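Local coordinates for putative flagellar protein FliS (Parabacteroides merdae ATCC 43184, PDB 4YOK) that is of unknown function but pairs an N-terminal prealbumin-like (transthyretin-clan) domain with a C-terminal domain of the E-set clan, at residues A[86-89]-A[90-94]. Residues are numbered along the deposited sequence; the frame is centred on the assembly and turned at random.
Sequences VNLK and GHTEV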
ATOM      1  N   VAL A  86     -21.338  -5.210   1.480  1.00 32.88           N
ATOM      2  CA  VAL A  86     -21.227  -5.735   0.120  1.00 33.70           C
ATOM      3  C   VAL A  86     -22.409  -6.673  -0.162  1.00 36.98           C
ATOM      4  O   VAL A  86     -22.584  -7.658   0.554  1.00 36.50           O
ATOM      5  CB  VAL A  86     -19.863  -6.508  -0.055  1.00 37.81           C
ATOM      6  CG1 VAL A  86     -19.768  -7.180  -1.424  1.00 37.95           C
ATOM      7  CG2 VAL A  86     -18.656  -5.612   0.176  1.00 37.12           C
ATOM      8  N   ASN A  87     -23.174  -6.405  -1.222  1.00 33.45           N
ATOM      9  CA  ASN A  87     -24.232  -7.317  -1.648  1.00 33.76           C
ATOM     10  C   ASN A  87     -23.738  -7.950  -2.937  1.00 35.57           C
ATOM     11  O   ASN A  87     -23.772  -7.311  -3.988  1.00 34.23           O
ATOM     12  CB  ASN A  87     -25.589  -6.610  -1.784  1.00 38.23           C
ATOM     13  CG  ASN A  87     -26.369  -6.611  -0.488  1.00 75.06           C
ATOM     14  OD1 ASN A  87     -26.565  -5.569   0.151  1.00 75.52           O
ATOM     15  ND2 ASN A  87     -26.812  -7.788  -0.055  1.00 67.58           N
ATOM     16  N   LEU A  88     -23.129  -9.154  -2.821  1.00 29.74           N
ATOM     17  CA  LEU A  88     -22.527  -9.843  -3.949  1.00 28.65           C
ATOM     18  C   LEU A  88     -23.560 -10.666  -4.703  1.00 36.07           C
ATOM     19  O   LEU A  88     -24.055 -11.666  -4.191  1.00 36.19           O
ATOM     20  CB  LEU A  88     -21.352 -10.737  -3.504  1.00 27.58           C
ATOM     21  CG  LEU A  88     -20.577 -11.474  -4.604  1.00 30.49           C
ATOM     22  CD1 LEU A  88     -19.828 -10.505  -5.520  1.00 28.97           C
ATOM     23  CD2 LEU A  88     -19.583 -12.446  -3.991  1.00 31.81           C
ATOM     24  N   LYS A  89     -23.853 -10.237  -5.933  1.00 34.71           N
ATOM     25  CA  LYS A  89     -24.773 -10.879  -6.876  1.00 35.59           C
ATOM     26  C   LYS A  89     -24.246 -10.509  -8.253  1.00 39.07           C
ATOM     27  O   LYS A  89     -24.307  -9.335  -8.642  1.00 38.61           O
ATOM     28  CB  LYS A  89     -26.234 -10.434  -6.624  1.00 39.48           C
ATOM     29  CG  LYS A  89     -27.249 -10.827  -7.715  1.00 56.40           C
ATOM     30  CD  LYS A  89     -27.468 -12.343  -7.859  1.00 69.33           C
ATOM     31  CE  LYS A  89     -28.280 -12.695  -9.088  1.00 85.60           C
ATOM     32  NZ  LYS A  89     -27.509 -12.518 -10.351  1.00 94.69           N
ATOM     33  N   GLY A  90     -23.610 -11.475  -8.921  1.00 33.90           N
ATOM     34  CA  GLY A  90     -22.951 -11.225 -10.199  1.00 33.06           C
ATOM     35  C   GLY A  90     -21.675 -10.451  -9.942  1.00 34.35           C
ATOM     36  O   GLY A  90     -21.354 -10.176  -8.780  1.00 34.16           O
ATOM     37  N   HIS A  91     -20.922 -10.108 -10.995  1.00 30.10           N
ATOM     38  CA  HIS A  91     -19.682  -9.337 -10.844  1.00 30.22           C
ATOM     39  C   HIS A  91     -19.994  -8.043 -10.064  1.00 31.33           C
ATOM     40  O   HIS A  91     -20.893  -7.298 -10.467  1.00 30.71           O
ATOM     41  CB  HIS A  91     -19.094  -9.030 -12.229  1.00 32.64           C
ATOM     42  CG  HIS A  91     -17.716  -8.455 -12.184  1.00 37.02           C
ATOM     43  ND1 HIS A  91     -16.598  -9.254 -12.324  1.00 40.04           N
ATOM     44  CD2 HIS A  91     -17.318  -7.177 -12.003  1.00 39.23           C
ATOM     45  CE1 HIS A  91     -15.561  -8.438 -12.236  1.00 38.87           C
ATOM     46  NE2 HIS A  91     -15.947  -7.181 -12.034  1.00 38.72           N
ATOM     47  N   THR A  92     -19.303  -7.814  -8.929  1.00 24.55           N
ATOM     48  CA  THR A  92     -19.558  -6.658  -8.062  1.00 22.45           C
ATOM     49  C   THR A  92     -18.264  -5.935  -7.711  1.00 24.67           C
ATOM     50  O   THR A  92     -17.217  -6.566  -7.508  1.00 23.25           O
ATOM     51  CB  THR A  92     -20.298  -7.134  -6.787  1.00 27.88           C
ATOM     52  OG1 THR A  92     -21.500  -7.806  -7.170  1.00 29.02           O
ATOM     53  CG2 THR A  92     -20.669  -6.009  -5.824  1.00 27.41           C
ATOM     54  N   GLU A  93     -18.330  -4.598  -7.634  0.50 20.95           N
ATOM     55  CA  GLU A  93     -17.164  -3.783  -7.279  0.50 19.50           C
ATOM     56  C   GLU A  93     -17.504  -2.865  -6.116  0.50 21.64           C
ATOM     57  O   GLU A  93     -18.588  -2.283  -6.082  0.50 20.81           O
ATOM     58  CB  GLU A  93     -16.659  -2.962  -8.480  0.50 20.81           C
ATOM     59  CG  GLU A  93     -16.193  -3.799  -9.661  0.50 26.38           C
ATOM     60  CD  GLU A  93     -15.940  -3.062 -10.960  0.50 36.41           C
ATOM     61  OE1 GLU A  93     -15.970  -1.810 -10.963  0.50 37.87           O
ATOM     62  OE2 GLU A  93     -15.717  -3.743 -11.987  0.50 23.56           O
ATOM     63  N   VAL A  94     -16.574  -2.731  -5.171  1.00 18.18           N
ATOM     64  CA  VAL A  94     -16.763  -1.907  -3.988  1.00 18.79           C
ATOM     65  C   VAL A  94     -15.455  -1.157  -3.648  1.00 22.12           C
ATOM     66  O   VAL A  94     -14.388  -1.492  -4.162  1.00 21.32           O
ATOM     67  CB  VAL A  94     -17.234  -2.837  -2.815  1.00 23.62           C
ATOM     68  CG1 VAL A  94     -16.129  -3.812  -2.360  1.00 22.51           C
ATOM     69  CG2 VAL A  94     -17.763  -2.030  -1.640  1.00 24.76           C
TER
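The apolar contact is between Val86 and Val94 at the open end of the turn, where CG2 of Val86 lies 4.0 Å from CG1 of Val94, the two side chains crossing at about a right angle.

Nearer the bend, methyl groups pack against oxygens. The CD1 methyl of Leu88 reaches both OG1 of Thr92 and O of Gly90, each at 3.6 Å; CG of Leu88 stands anti to its own backbone N (chi1 -177°), and the turn at chi2 carries CD1 to the opposing segment. CG2 of Thr92 packs 3.8 Å from the carbonyl O of Asn87.

Polar bonding is local to the bend. The hydroxyl OG1 of Thr92 donates to O of Gly90 at 2.9 Å, approaching from 44° above the carbonyl plane, away from the lone-pair directions. Its position anti to the carbonyl carbon of Thr92 (chi1 -57°) turns it back toward the bend. On the outer side is a weak hydrogen bond, 3.4 Å from NE2 of His91 to OE2 of Glu93.

The strand axes run antiparallel but 7.8 Å apart, too far for a paired hairpin; the connection is a beta-arch linking two sheets of the prealbumin-like N-terminal domain. Backbone hydrogen bonds tie strand 83-88 to strand 64-70 (Val86–Tyr66, Leu88–Gly64), whereas strand 92-97 runs parallel to strand 9-18, where Thr92 makes backbone hydrogen bonds with Lys11 and Val13. Leu12 of strand 9-18 and Leu68 of strand 64-70 each touch both valines.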